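Local coordinates for prolyl oligopeptidase (Novosphingobium capsulatum, PDB 1YR2), which is a serine peptidase of family S9A that probably hydrolyses oligopeptides after proline residues and, less readily, after alanine, at residues A[489-494]-A[508-513]; A[592-597]-A[711-716]; A[461-466]-A[475-480]; A[596-601]-A[651-656]; A[546-551]-A[578-583]. One frame throughout, in Å; residues are numbered along the deposited sequence.

Contact 1 of 5, residues A[489-494]-A[508-513]; sequences PTLLYG and AGFMTW
Leu491 lays its CB over one face of the Trp513 indole, 3.7 Å from the centroid of the five-membered ring and 18° off the ring normal. In this CH-pi contact Leu491 CB comes nearest to Trp513 NE1, at 3.6 Å, while Leu491 CD1 rests 4.1 Å from Trp513 CD2. Trp513 CG is anti to the backbone N (chi1 -178°), which carries the indole from helix 508-514 across to strand 490-493. The second tight spot is aromatic: Phe510 drives its CZ over the face of Tyr493, 3.6 Å from Tyr493 CD1, in an edge-to-face pair with planes at 60°. Phe510 also stacks with Phe520.

Between and beyond these two points the fit is looser. Leu491 CD2 approaches Phe510 CE1 only to 4.3 Å, and Pro489 CB is 4.4 Å from Trp513 CZ2. Pro489 and Tyr493 are partly exposed, whereas Leu491, Phe510 and Trp513 are buried.

Strand, helix and the parallel strand 519-523 that follows form a beta-alpha-beta unit of the alpha/beta-hydrolase domain. The buried indole N-H serves that second strand, donating to the O of Ala519. An alanine in place of Trp513 would probably open a gap over Leu491 and leave the helix without this hydrogen bond to Ala519. With no hydrogen bond between strand 490-493 and the helix, their adhesion rests on methylene-to-ring and ring-to-ring packing, and the one polar atom of the indole is satisfied by the neighbouring strand.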
# COMPACT_ATOMS: atom_id res chain seq x y z
N PRO A 489 -13.55 1.35 23.54
CA PRO A 489 -13.11 0.06 22.97
C PRO A 489 -12.17 0.32 21.78
O PRO A 489 -12.44 1.18 20.92
CB PRO A 489 -14.39 -0.58 22.51
CG PRO A 489 -15.41 -0.02 23.46
CD PRO A 489 -15.00 1.39 23.73
N THR A 490 -11.06 -0.40 21.74
CA THR A 490 -9.96 -0.07 20.85
C THR A 490 -9.52 -1.32 20.13
O THR A 490 -9.40 -2.38 20.72
CB THR A 490 -8.79 0.53 21.64
OG1 THR A 490 -9.19 1.76 22.24
CG2 THR A 490 -7.62 0.90 20.74
N LEU A 491 -9.28 -1.16 18.83
CA LEU A 491 -8.70 -2.17 17.98
C LEU A 491 -7.28 -1.72 17.66
O LEU A 491 -7.08 -0.69 17.00
CB LEU A 491 -9.54 -2.29 16.70
CG LEU A 491 -9.25 -3.47 15.76
CD1 LEU A 491 -10.34 -3.53 14.66
CD2 LEU A 491 -7.94 -3.33 15.10
N LEU A 492 -6.29 -2.50 18.11
CA LEU A 492 -4.86 -2.21 17.93
C LEU A 492 -4.29 -3.22 16.95
O LEU A 492 -4.37 -4.41 17.18
CB LEU A 492 -4.13 -2.32 19.25
CG LEU A 492 -2.61 -2.37 19.23
CD1 LEU A 492 -2.04 -1.05 18.65
CD2 LEU A 492 -2.07 -2.66 20.61
N TYR A 493 -3.74 -2.71 15.86
CA TYR A 493 -3.18 -3.48 14.75
C TYR A 493 -1.66 -3.34 14.67
O TYR A 493 -1.08 -2.31 15.03
CB TYR A 493 -3.82 -2.97 13.47
CG TYR A 493 -3.41 -3.72 12.23
CD1 TYR A 493 -4.05 -4.89 11.85
CD2 TYR A 493 -2.37 -3.27 11.44
CE1 TYR A 493 -3.68 -5.56 10.73
CE2 TYR A 493 -2.00 -3.97 10.28
CZ TYR A 493 -2.67 -5.11 9.96
OH TYR A 493 -2.32 -5.81 8.85
N GLY A 494 -1.02 -4.43 14.29
CA GLY A 494 0.41 -4.38 14.02
C GLY A 494 0.80 -5.47 13.05
O GLY A 494 0.00 -6.34 12.72
N ALA A 508 -11.36 0.12 4.49
CA ALA A 508 -12.79 0.10 4.74
C ALA A 508 -13.13 -0.69 6.02
O ALA A 508 -14.03 -0.32 6.77
CB ALA A 508 -13.52 -0.47 3.54
N GLY A 509 -12.42 -1.79 6.27
CA GLY A 509 -12.59 -2.52 7.52
C GLY A 509 -12.28 -1.71 8.76
O GLY A 509 -13.10 -1.62 9.66
N PHE A 510 -11.16 -1.02 8.77
CA PHE A 510 -10.81 -0.21 9.95
C PHE A 510 -11.78 0.95 10.11
O PHE A 510 -12.18 1.28 11.23
CB PHE A 510 -9.38 0.28 9.95
CG PHE A 510 -8.36 -0.85 10.05
CD1 PHE A 510 -8.66 -2.04 10.73
CD2 PHE A 510 -7.14 -0.72 9.45
CE1 PHE A 510 -7.74 -3.11 10.77
CE2 PHE A 510 -6.20 -1.77 9.52
CZ PHE A 510 -6.50 -2.95 10.15
N MET A 511 -12.23 1.50 9.00
CA MET A 511 -13.18 2.62 9.03
C MET A 511 -14.53 2.22 9.62
O MET A 511 -15.21 3.03 10.26
CB MET A 511 -13.38 3.18 7.64
CG MET A 511 -14.14 4.49 7.57
SD MET A 511 -13.18 5.84 8.35
CE MET A 511 -14.48 6.61 9.02
N THR A 512 -14.92 0.98 9.39
CA THR A 512 -16.15 0.43 9.94
C THR A 512 -16.09 0.50 11.48
O THR A 512 -17.07 0.88 12.14
CB THR A 512 -16.35 -1.05 9.46
OG1 THR A 512 -16.48 -1.09 8.04
CG2 THR A 512 -17.66 -1.69 10.04
N TRP A 513 -14.96 0.07 12.05
CA TRP A 513 -14.78 0.12 13.49
C TRP A 513 -14.81 1.56 14.00
O TRP A 513 -15.54 1.86 14.93
CB TRP A 513 -13.46 -0.52 13.90
CG TRP A 513 -13.14 -0.58 15.33
CD1 TRP A 513 -12.39 0.29 16.04
CD2 TRP A 513 -13.55 -1.60 16.25
NE1 TRP A 513 -12.30 -0.13 17.34
CE2 TRP A 513 -13.00 -1.29 17.50
CE3 TRP A 513 -14.30 -2.77 16.13
CZ2 TRP A 513 -13.16 -2.09 18.62
CZ3 TRP A 513 -14.46 -3.59 17.26
CH2 TRP A 513 -13.90 -3.23 18.48

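Contact 2 of 5, residues A[592-597]-A[711-716]; sequences FAAASP and AFLAHF
Leu713 CG stands anti to its own carbonyl carbon (chi1 -57°), beside the backbone N, which carries the fork of the side chain toward the strand; of its two methyls it is CD2 that meets Ala594 CB, at 3.7 Å. Phe716 has the same kind of first torsion (chi1 -75°), but the effect differs: its CB faces the strand, 3.9 Å from Ala594 CB, while the ring swings off along the helix. There Phe716 CD2 sits over the centre of the Phe712 ring, and His715 CD2 lies over a face of the Phe716 ring. The methyl of Ala594 is thus held between a leucine methyl and a phenylalanine methylene.

Small residues on the strand permit a close approach, with the axes 8.2 Å apart and running nearly antiparallel at 163°. Helix 699-717 is one of the helices packed against the central sheet of the alpha/beta-hydrolase domain, and strand 594-598 is an inner strand of that sheet. Ala594 and Ser596 direct their CB atoms to this helix; Ala595, alternating, points to the other face of the sheet, where Ile581 and Thr585 of helix 576-587 receive it.

At the margins the contacts are mixed. Ala593 CB lies 3.3 Å from Phe716 O, a methyl against a carbonyl near the end of the helix. Leu713 CD2 also reaches along the strand to Ser596 CB, at 4.3 Å, touching the serine by its methylene rather than its hydroxyl, which is bonded to Leu651 O. The ring of Phe716, having turned from strand 594-598, packs on Ala649 and Pro682.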
# COMPACT_ATOMS: atom_id res chain seq x y z
N PHE A 592 -5.35 -8.09 27.07
CA PHE A 592 -6.23 -8.08 25.89
C PHE A 592 -7.58 -8.69 26.21
O PHE A 592 -7.67 -9.77 26.79
CB PHE A 592 -5.58 -8.84 24.71
CG PHE A 592 -4.15 -8.41 24.46
CD1 PHE A 592 -3.89 -7.12 24.05
CD2 PHE A 592 -3.08 -9.25 24.73
CE1 PHE A 592 -2.57 -6.68 23.86
CE2 PHE A 592 -1.76 -8.82 24.53
CZ PHE A 592 -1.52 -7.53 24.09
N ALA A 593 -8.64 -8.00 25.85
CA ALA A 593 -9.98 -8.56 26.00
C ALA A 593 -10.27 -9.56 24.92
O ALA A 593 -11.00 -10.54 25.15
CB ALA A 593 -11.01 -7.47 26.00
N ALA A 594 -9.75 -9.31 23.72
CA ALA A 594 -10.00 -10.20 22.60
C ALA A 594 -8.88 -10.09 21.61
O ALA A 594 -8.23 -9.10 21.56
CB ALA A 594 -11.31 -9.87 21.96
N ALA A 595 -8.70 -11.12 20.78
CA ALA A 595 -7.66 -11.15 19.76
C ALA A 595 -8.13 -11.91 18.53
O ALA A 595 -8.88 -12.89 18.65
CB ALA A 595 -6.41 -11.84 20.28
N SER A 596 -7.68 -11.48 17.34
CA SER A 596 -8.00 -12.19 16.11
C SER A 596 -6.74 -12.26 15.23
O SER A 596 -6.41 -11.30 14.51
CB SER A 596 -9.14 -11.52 15.36
OG SER A 596 -9.62 -12.39 14.33
N PRO A 597 -6.02 -13.39 15.30
CA PRO A 597 -4.92 -13.64 14.36
C PRO A 597 -5.42 -14.22 13.06
O PRO A 597 -5.99 -15.27 13.14
CB PRO A 597 -4.07 -14.68 15.10
CG PRO A 597 -5.03 -15.40 15.98
CD PRO A 597 -6.18 -14.49 16.27
N ALA A 711 -17.60 -7.99 15.01
CA ALA A 711 -18.67 -8.28 15.97
C ALA A 711 -18.11 -9.02 17.19
O ALA A 711 -18.48 -8.71 18.33
CB ALA A 711 -19.74 -9.12 15.31
N PHE A 712 -17.24 -10.00 16.95
CA PHE A 712 -16.58 -10.76 18.04
C PHE A 712 -15.75 -9.81 18.90
O PHE A 712 -15.90 -9.73 20.12
CB PHE A 712 -15.73 -11.87 17.42
CG PHE A 712 -15.10 -12.81 18.40
CD1 PHE A 712 -13.82 -12.57 18.86
CD2 PHE A 712 -15.72 -13.97 18.74
CE1 PHE A 712 -13.23 -13.50 19.72
CE2 PHE A 712 -15.13 -14.92 19.60
CZ PHE A 712 -13.90 -14.68 20.08
N LEU A 713 -14.86 -9.06 18.27
CA LEU A 713 -14.04 -8.09 19.02
C LEU A 713 -14.89 -7.04 19.76
O LEU A 713 -14.57 -6.65 20.89
CB LEU A 713 -13.03 -7.39 18.10
CG LEU A 713 -12.08 -8.32 17.33
CD1 LEU A 713 -11.08 -7.49 16.47
CD2 LEU A 713 -11.31 -9.25 18.29
N ALA A 714 -15.93 -6.53 19.11
CA ALA A 714 -16.85 -5.57 19.76
C ALA A 714 -17.54 -6.15 20.98
O ALA A 714 -17.68 -5.49 21.98
CB ALA A 714 -17.93 -5.11 18.79
N HIS A 715 -18.02 -7.37 20.85
CA HIS A 715 -18.75 -8.04 21.93
C HIS A 715 -17.87 -8.13 23.18
O HIS A 715 -18.28 -7.74 24.27
CB HIS A 715 -19.16 -9.43 21.47
CG HIS A 715 -20.01 -10.15 22.46
ND1 HIS A 715 -21.30 -9.77 22.73
CD2 HIS A 715 -19.75 -11.22 23.24
CE1 HIS A 715 -21.82 -10.59 23.64
NE2 HIS A 715 -20.90 -11.48 23.97
N PHE A 716 -16.60 -8.50 22.98
CA PHE A 716 -15.69 -8.75 24.09
C PHE A 716 -14.96 -7.49 24.59
O PHE A 716 -14.33 -7.53 25.65
CB PHE A 716 -14.75 -9.91 23.75
CG PHE A 716 -15.45 -11.21 23.82
CD1 PHE A 716 -15.81 -11.73 25.07
CD2 PHE A 716 -15.84 -11.89 22.67
CE1 PHE A 716 -16.58 -12.91 25.15
CE2 PHE A 716 -16.56 -13.08 22.76
CZ PHE A 716 -16.94 -13.59 23.99

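Contact 3 of 5, residues A[461-466]-A[475-480]; sequences VEQVFY and PMFIVR
Glu462 meets strand 473-481 along nearly its whole length. Its CB rests 3.6 Å from Ile478 O, the carbonyl that also accepts the backbone N-H of Glu462. CG is anti to the carbonyl carbon (chi1 -73°), and the extended chain beyond it brings CD to 3.8 Å from Arg480 NH2. At the tip OE2 forms a salt bridge with Arg480 NH2 of 2.9 Å. The carboxylate and guanidinium planes are 24° apart; the oxygen lies in the guanidinium plane, but the nitrogen stands 38° out of the carboxylate plane. A water that accepts from Arg480 NE, at 2.9 Å, lies beside OE2 as well, and Ile478 CG2 packs over one face of the guanidinium. An alanine in place of Glu462 would probably leave the Arg480 charge without its carboxylate and the guanidinium freer to turn.

Four backbone hydrogen bonds, in the pairs Glu462-Ile478 and Val464-Met476, join the two segments of the hairpin. On the face of Val461, Gln463 and Phe465, the Gln463 amide lies alongside the Phe477 ring, with Gln463 NE2 3.6 Å from Phe477 CE1. Beyond the glutamate, on the other face, the edge of Tyr466 meets Met476, CE2 to CB 3.9 Å, and the sulfur makes an oblique Met-aromatic contact.

This hairpin begins the alpha/beta-hydrolase sheet, strand 459-467 at its margin and strand 473-481 beside strand 519-523. Val464 and Met476 pack on helix 544-560, which Tyr466 OH also binds at Asp550 O; Gln463 instead turns to the beta-propeller, bonding Asp383 O and Lys385 NZ.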
# COMPACT_ATOMS: atom_id res chain seq x y z
N VAL A 461 -6.86 11.74 12.86
CA VAL A 461 -5.71 10.82 12.96
C VAL A 461 -4.68 11.54 13.82
O VAL A 461 -4.28 12.65 13.48
CB VAL A 461 -5.09 10.54 11.58
CG1 VAL A 461 -3.84 9.69 11.67
CG2 VAL A 461 -6.10 9.86 10.66
N GLU A 462 -4.24 10.91 14.90
CA GLU A 462 -3.20 11.49 15.76
C GLU A 462 -2.00 10.57 15.72
O GLU A 462 -2.14 9.43 15.35
CB GLU A 462 -3.73 11.57 17.19
CG GLU A 462 -4.78 12.65 17.37
CD GLU A 462 -5.28 12.76 18.80
OE1 GLU A 462 -4.58 13.33 19.66
OE2 GLU A 462 -6.40 12.28 19.06
N GLN A 463 -0.80 11.07 16.05
CA GLN A 463 0.37 10.22 16.16
C GLN A 463 1.08 10.52 17.47
O GLN A 463 1.14 11.65 17.88
CB GLN A 463 1.34 10.42 14.98
CG GLN A 463 2.64 9.56 15.03
CD GLN A 463 3.54 9.76 13.82
OE1 GLN A 463 3.86 10.91 13.47
NE2 GLN A 463 3.89 8.66 13.15
N VAL A 464 1.50 9.46 18.15
CA VAL A 464 2.25 9.58 19.38
C VAL A 464 3.51 8.77 19.24
O VAL A 464 3.67 7.97 18.32
CB VAL A 464 1.43 9.12 20.62
CG1 VAL A 464 0.17 9.99 20.74
CG2 VAL A 464 1.06 7.63 20.56
N PHE A 465 4.43 8.97 20.16
CA PHE A 465 5.65 8.19 20.19
C PHE A 465 5.80 7.69 21.62
O PHE A 465 5.96 8.50 22.52
CB PHE A 465 6.84 9.09 19.79
CG PHE A 465 6.69 9.69 18.42
CD1 PHE A 465 6.03 10.89 18.24
CD2 PHE A 465 7.21 9.03 17.31
CE1 PHE A 465 5.87 11.44 16.95
CE2 PHE A 465 7.04 9.55 16.03
CZ PHE A 465 6.37 10.75 15.84
N TYR A 466 5.86 6.38 21.82
CA TYR A 466 5.87 5.82 23.17
C TYR A 466 7.12 4.97 23.38
O TYR A 466 7.58 4.33 22.44
CB TYR A 466 4.62 4.96 23.36
CG TYR A 466 4.61 3.72 22.50
CD1 TYR A 466 5.17 2.51 22.96
CD2 TYR A 466 4.03 3.73 21.24
CE1 TYR A 466 5.13 1.34 22.15
CE2 TYR A 466 4.02 2.58 20.44
CZ TYR A 466 4.59 1.41 20.89
OH TYR A 466 4.57 0.27 20.12
N PRO A 475 6.61 4.90 17.06
CA PRO A 475 5.41 5.64 16.64
C PRO A 475 4.12 4.80 16.70
O PRO A 475 4.11 3.60 16.46
CB PRO A 475 5.73 6.05 15.19
CG PRO A 475 7.13 5.61 14.91
CD PRO A 475 7.45 4.51 15.92
N MET A 476 3.05 5.46 17.06
CA MET A 476 1.71 4.88 16.97
C MET A 476 0.71 5.92 16.49
O MET A 476 0.73 7.07 16.94
CB MET A 476 1.27 4.31 18.31
CG MET A 476 -0.15 3.75 18.33
SD MET A 476 -0.41 2.68 19.77
CE MET A 476 0.11 3.71 21.10
N PHE A 477 -0.19 5.49 15.60
CA PHE A 477 -1.32 6.28 15.11
C PHE A 477 -2.53 5.91 15.93
O PHE A 477 -2.72 4.74 16.29
CB PHE A 477 -1.67 5.95 13.64
CG PHE A 477 -0.61 6.29 12.65
CD1 PHE A 477 -0.22 7.59 12.45
CD2 PHE A 477 0.02 5.29 11.93
CE1 PHE A 477 0.80 7.91 11.57
CE2 PHE A 477 1.04 5.60 11.02
CZ PHE A 477 1.40 6.92 10.84
N ILE A 478 -3.33 6.90 16.27
CA ILE A 478 -4.60 6.69 16.97
C ILE A 478 -5.66 7.45 16.21
O ILE A 478 -5.49 8.66 15.95
CB ILE A 478 -4.46 7.26 18.40
CG1 ILE A 478 -3.41 6.48 19.18
CG2 ILE A 478 -5.80 7.13 19.17
CD1 ILE A 478 -2.93 7.24 20.36
N VAL A 479 -6.74 6.78 15.85
CA VAL A 479 -7.71 7.33 14.93
C VAL A 479 -9.06 7.19 15.57
O VAL A 479 -9.46 6.12 15.96
CB VAL A 479 -7.73 6.55 13.60
CG1 VAL A 479 -8.62 7.26 12.60
CG2 VAL A 479 -6.34 6.42 13.05
N ARG A 480 -9.75 8.30 15.70
CA ARG A 480 -11.04 8.31 16.40
C ARG A 480 -11.98 9.30 15.76
O ARG A 480 -11.56 10.38 15.33
CB ARG A 480 -10.85 8.75 17.82
CG ARG A 480 -10.23 7.69 18.70
CD ARG A 480 -9.85 8.15 20.09
NE ARG A 480 -8.76 9.13 20.07
CZ ARG A 480 -8.15 9.53 21.17
NH1 ARG A 480 -8.52 9.06 22.35
NH2 ARG A 480 -7.17 10.43 21.11
O HOH W 1 -7.51 10.00 17.61

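Contact 4 of 5, residues A[596-601]-A[651-656]; sequences SPAVGV and LVTTAD
Ser596 OG donates a short hydrogen bond of 2.6 Å to Leu651 O, arriving in the carbonyl plane. Two backbone bonds follow along the parallel strands: Thr653 N to Pro597 O at 3.2 Å, then Val599 N to Thr653 O at 2.9 Å, the latter nearly along the C=O axis. The preceding bond of this parallel pattern, to Leu651 O, would need an N-H on Pro597, which has none; its CD sits 3.5 Å from Leu651 O instead. The serine hydroxyl, with OG anti to the backbone N (chi1 -167°), takes over that carbonyl.

One apolar contact accompanies them, Pro597 CG to Val652 CG2 at 4.1 Å; beside it the methyl Val599 CG1 rests against a hydroxyl, 3.9 Å from Thr654 OG1.

What positions the serine comes next. A water donates to Ser596 OG, at 2.8 Å, and is also hydrogen-bonded to Thr653 OG1, so the two hydroxyls are linked. Thr653 OG1 sits between its backbone N and carbonyl carbon, which also sets it close against Ala598 CB. After Ala598 the strand ends: Val599 takes a left-handed backbone conformation (phi 43°) where the chain turns away, and its side chain lies against Ser575, probably part of a nucleophile elbow.

Both strands belong to the parallel part of the alpha/beta-hydrolase sheet, flanked by strands 569-574 and 683-687. Val709 of helix 699-717 packs on Ser596 and Thr653, while Val652 faces Ser666, Tyr669 and Thr670 of helix 664-675.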
# COMPACT_ATOMS: atom_id res chain seq x y z
N SER A 596 -7.68 -11.48 17.34
CA SER A 596 -8.00 -12.19 16.11
C SER A 596 -6.74 -12.26 15.23
O SER A 596 -6.41 -11.30 14.51
CB SER A 596 -9.14 -11.52 15.36
OG SER A 596 -9.62 -12.39 14.33
N PRO A 597 -6.02 -13.39 15.30
CA PRO A 597 -4.92 -13.64 14.36
C PRO A 597 -5.42 -14.22 13.06
O PRO A 597 -5.99 -15.27 13.14
CB PRO A 597 -4.07 -14.68 15.10
CG PRO A 597 -5.03 -15.40 15.98
CD PRO A 597 -6.18 -14.49 16.27
N ALA A 598 -5.17 -13.57 11.93
CA ALA A 598 -5.44 -14.11 10.61
C ALA A 598 -4.22 -14.80 10.02
O ALA A 598 -3.12 -14.27 10.08
CB ALA A 598 -5.91 -13.02 9.68
N VAL A 599 -4.41 -16.00 9.50
CA VAL A 599 -3.39 -16.73 8.75
C VAL A 599 -2.01 -16.68 9.38
O VAL A 599 -0.99 -16.38 8.71
CB VAL A 599 -3.38 -16.34 7.22
CG1 VAL A 599 -4.78 -16.70 6.58
CG2 VAL A 599 -3.12 -14.88 7.00
N GLY A 600 -1.98 -16.94 10.69
CA GLY A 600 -0.78 -16.65 11.49
C GLY A 600 0.23 -17.79 11.35
O GLY A 600 -0.16 -18.96 11.14
N VAL A 601 1.50 -17.45 11.41
CA VAL A 601 2.58 -18.45 11.48
C VAL A 601 2.73 -18.93 12.94
O VAL A 601 3.54 -18.42 13.69
CB VAL A 601 3.93 -17.86 10.94
CG1 VAL A 601 4.92 -18.94 10.75
CG2 VAL A 601 3.72 -17.10 9.61
N LEU A 651 -10.46 -15.32 18.05
CA LEU A 651 -11.08 -15.80 16.82
C LEU A 651 -9.95 -15.88 15.81
O LEU A 651 -9.52 -14.85 15.21
CB LEU A 651 -12.19 -14.86 16.35
CG LEU A 651 -12.99 -15.23 15.10
CD1 LEU A 651 -13.66 -16.56 15.31
CD2 LEU A 651 -13.97 -14.12 14.77
N VAL A 652 -9.46 -17.09 15.63
CA VAL A 652 -8.48 -17.42 14.61
C VAL A 652 -9.18 -17.45 13.23
O VAL A 652 -10.28 -17.99 13.09
CB VAL A 652 -7.85 -18.77 14.92
CG1 VAL A 652 -6.79 -19.14 13.89
CG2 VAL A 652 -7.36 -18.80 16.40
N THR A 653 -8.59 -16.85 12.21
CA THR A 653 -9.22 -16.92 10.86
C THR A 653 -8.25 -17.41 9.83
O THR A 653 -7.05 -17.05 9.84
CB THR A 653 -9.78 -15.56 10.40
OG1 THR A 653 -8.70 -14.64 10.32
CG2 THR A 653 -10.74 -14.94 11.41
N THR A 654 -8.75 -18.24 8.91
CA THR A 654 -7.95 -18.72 7.78
C THR A 654 -8.90 -19.39 6.81
O THR A 654 -10.00 -19.74 7.20
CB THR A 654 -6.85 -19.75 8.23
OG1 THR A 654 -6.20 -20.33 7.10
CG2 THR A 654 -7.48 -20.98 8.92
N ALA A 655 -8.49 -19.53 5.55
CA ALA A 655 -9.20 -20.42 4.62
C ALA A 655 -8.68 -21.83 4.87
O ALA A 655 -7.69 -22.01 5.60
CB ALA A 655 -8.96 -20.02 3.17
N ASP A 656 -9.37 -22.82 4.32
CA ASP A 656 -9.05 -24.22 4.59
C ASP A 656 -7.87 -24.71 3.76
O ASP A 656 -7.25 -25.71 4.12
CB ASP A 656 -10.28 -25.12 4.42
CG ASP A 656 -10.79 -25.17 3.01
OD1 ASP A 656 -10.62 -24.20 2.23
OD2 ASP A 656 -11.42 -26.16 2.58
O HOH W 2 -8.85 -12.08 11.64

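Contact 5 of 5, residues A[546-551]-A[578-583]; sequences NVFDDF and GLLIGA
Phe548 and Phe551 of one helix and Leu580 and Ala583 of the other meet first through two CH-pi contacts. Ala583 CB lies over the centre of the Phe548 ring, 3.7 Å from its centroid. Leu580 CD2 stands over Phe551 in the same manner, 3.8 Å from that centroid and 2° off the ring normal. Phe551 CG is anti to the backbone N (chi1 -167°), which brings its ring out toward the leucine.

Plain apolar packing fills in around these. The other methyl of Leu580 is shared: Leu580 CD1 lies 3.7 Å from Phe551 CD2, and it meets the edge of the other ring at Phe548 CD1, 3.8 Å away; Val547 CG1 is 4.2 Å from Leu580 CD1. The leucine is therefore wedged between two phenylalanines, one presenting a face and the other an edge. Ile581 CD1 adds a contact to Phe551 CE2 of 3.9 Å.

Helices 544-560 and 576-587 pack on the same face of the alpha/beta-hydrolase sheet; their segments 546-551 and 578-583 cross at -70°. The second begins within a Gly-X-Ser-X-Gly sequence, immediately after Ser575, consistent with the nucleophile elbow of serine hydrolases. Phe551 and Ile581 both reach down to Ile571 of strand 569-574, which leads into that turn.

Polar bonding across the two segments is absent, and the charged side chains turn elsewhere. Asp550 forms a salt bridge to Arg526 and a hydrogen bond to Ser468 through OD1. On the aromatic side, Phe548 has a further partner in Tyr635, with which it makes an edge-to-face pair.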
# COMPACT_ATOMS: atom_id res chain seq x y z
N ASN A 546 11.79 -8.13 20.45
CA ASN A 546 11.57 -6.67 20.50
C ASN A 546 10.24 -6.24 19.89
O ASN A 546 9.62 -5.28 20.35
CB ASN A 546 12.68 -5.88 19.79
CG ASN A 546 14.00 -5.90 20.50
OD1 ASN A 546 14.07 -6.18 21.70
ND2 ASN A 546 15.08 -5.55 19.77
N VAL A 547 9.81 -6.94 18.84
CA VAL A 547 8.56 -6.63 18.13
C VAL A 547 7.38 -6.82 19.10
O VAL A 547 6.44 -6.04 19.16
CB VAL A 547 8.38 -7.57 16.92
CG1 VAL A 547 7.01 -7.35 16.24
CG2 VAL A 547 9.51 -7.41 15.89
N PHE A 548 7.46 -7.91 19.85
CA PHE A 548 6.43 -8.30 20.78
C PHE A 548 6.44 -7.34 21.97
O PHE A 548 5.38 -6.89 22.39
CB PHE A 548 6.61 -9.76 21.18
CG PHE A 548 6.75 -10.72 20.01
CD1 PHE A 548 6.10 -10.51 18.81
CD2 PHE A 548 7.46 -11.90 20.15
CE1 PHE A 548 6.22 -11.42 17.75
CE2 PHE A 548 7.57 -12.80 19.12
CZ PHE A 548 6.96 -12.56 17.91
N ASP A 549 7.61 -6.95 22.45
CA ASP A 549 7.68 -5.99 23.51
C ASP A 549 7.12 -4.64 23.07
O ASP A 549 6.44 -3.97 23.86
CB ASP A 549 9.12 -5.79 23.97
CG ASP A 549 9.69 -7.02 24.61
OD1 ASP A 549 8.93 -7.92 25.07
OD2 ASP A 549 10.90 -7.17 24.71
N ASP A 550 7.42 -4.23 21.84
CA ASP A 550 6.92 -2.95 21.32
C ASP A 550 5.39 -2.96 21.31
O ASP A 550 4.73 -1.97 21.65
CB ASP A 550 7.41 -2.66 19.89
CG ASP A 550 8.88 -2.30 19.77
OD1 ASP A 550 9.54 -2.01 20.79
OD2 ASP A 550 9.45 -2.29 18.64
N PHE A 551 4.81 -4.09 20.96
CA PHE A 551 3.34 -4.15 20.78
C PHE A 551 2.64 -4.21 22.12
O PHE A 551 1.57 -3.59 22.34
CB PHE A 551 3.04 -5.32 19.88
CG PHE A 551 1.62 -5.37 19.33
CD1 PHE A 551 1.16 -4.43 18.41
CD2 PHE A 551 0.79 -6.38 19.68
CE1 PHE A 551 -0.14 -4.49 17.89
CE2 PHE A 551 -0.52 -6.45 19.17
CZ PHE A 551 -0.97 -5.53 18.26
N GLY A 578 -0.16 -12.27 12.35
CA GLY A 578 -0.83 -13.29 13.15
C GLY A 578 0.09 -13.98 14.17
O GLY A 578 -0.30 -14.26 15.28
N LEU A 579 1.34 -14.17 13.81
CA LEU A 579 2.37 -14.61 14.77
C LEU A 579 2.43 -13.59 15.94
O LEU A 579 2.45 -13.97 17.10
CB LEU A 579 3.72 -14.68 14.04
CG LEU A 579 4.92 -14.62 14.92
CD1 LEU A 579 4.93 -15.84 15.78
CD2 LEU A 579 6.14 -14.58 14.05
N LEU A 580 2.44 -12.30 15.60
CA LEU A 580 2.48 -11.20 16.59
C LEU A 580 1.36 -11.38 17.59
O LEU A 580 1.56 -11.39 18.81
CB LEU A 580 2.35 -9.84 15.86
CG LEU A 580 2.04 -8.63 16.76
CD1 LEU A 580 3.18 -8.35 17.61
CD2 LEU A 580 1.65 -7.46 15.89
N ILE A 581 0.15 -11.58 17.07
CA ILE A 581 -1.00 -11.73 17.93
C ILE A 581 -0.89 -12.98 18.83
O ILE A 581 -1.16 -12.91 20.03
CB ILE A 581 -2.27 -11.73 17.12
CG1 ILE A 581 -2.44 -10.43 16.30
CG2 ILE A 581 -3.51 -12.09 17.98
CD1 ILE A 581 -2.32 -9.21 17.00
N GLY A 582 -0.47 -14.11 18.25
CA GLY A 582 -0.31 -15.36 18.99
C GLY A 582 0.72 -15.23 20.10
O GLY A 582 0.54 -15.75 21.22
N ALA A 583 1.83 -14.53 19.81
CA ALA A 583 2.91 -14.45 20.75
C ALA A 583 2.56 -13.52 21.93
O ALA A 583 2.78 -13.87 23.07
CB ALA A 583 4.17 -13.98 20.07

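All five contacts belong to the alpha/beta-hydrolase domain and follow the chain from hairpin 459-481 (contact 3) through contacts 1 and 5 to strand 594-598, used by both contact 2 and contact 4. Contacts 1 to 4 reach one mixed sheet; contacts 3 and 4, toward its two ends, have centres about 26 Å apart. Helices 508-514 and 699-717 lie on one side, where Trp513 touches Leu713 and Ala714 and the centres of contacts 1 and 2 are about 11 Å apart. Contact 5 takes the opposite side, packing on Leu492, Ala595 and Pro597. The helix layers thus enclose the sheet that carries the probable nucleophile elbow.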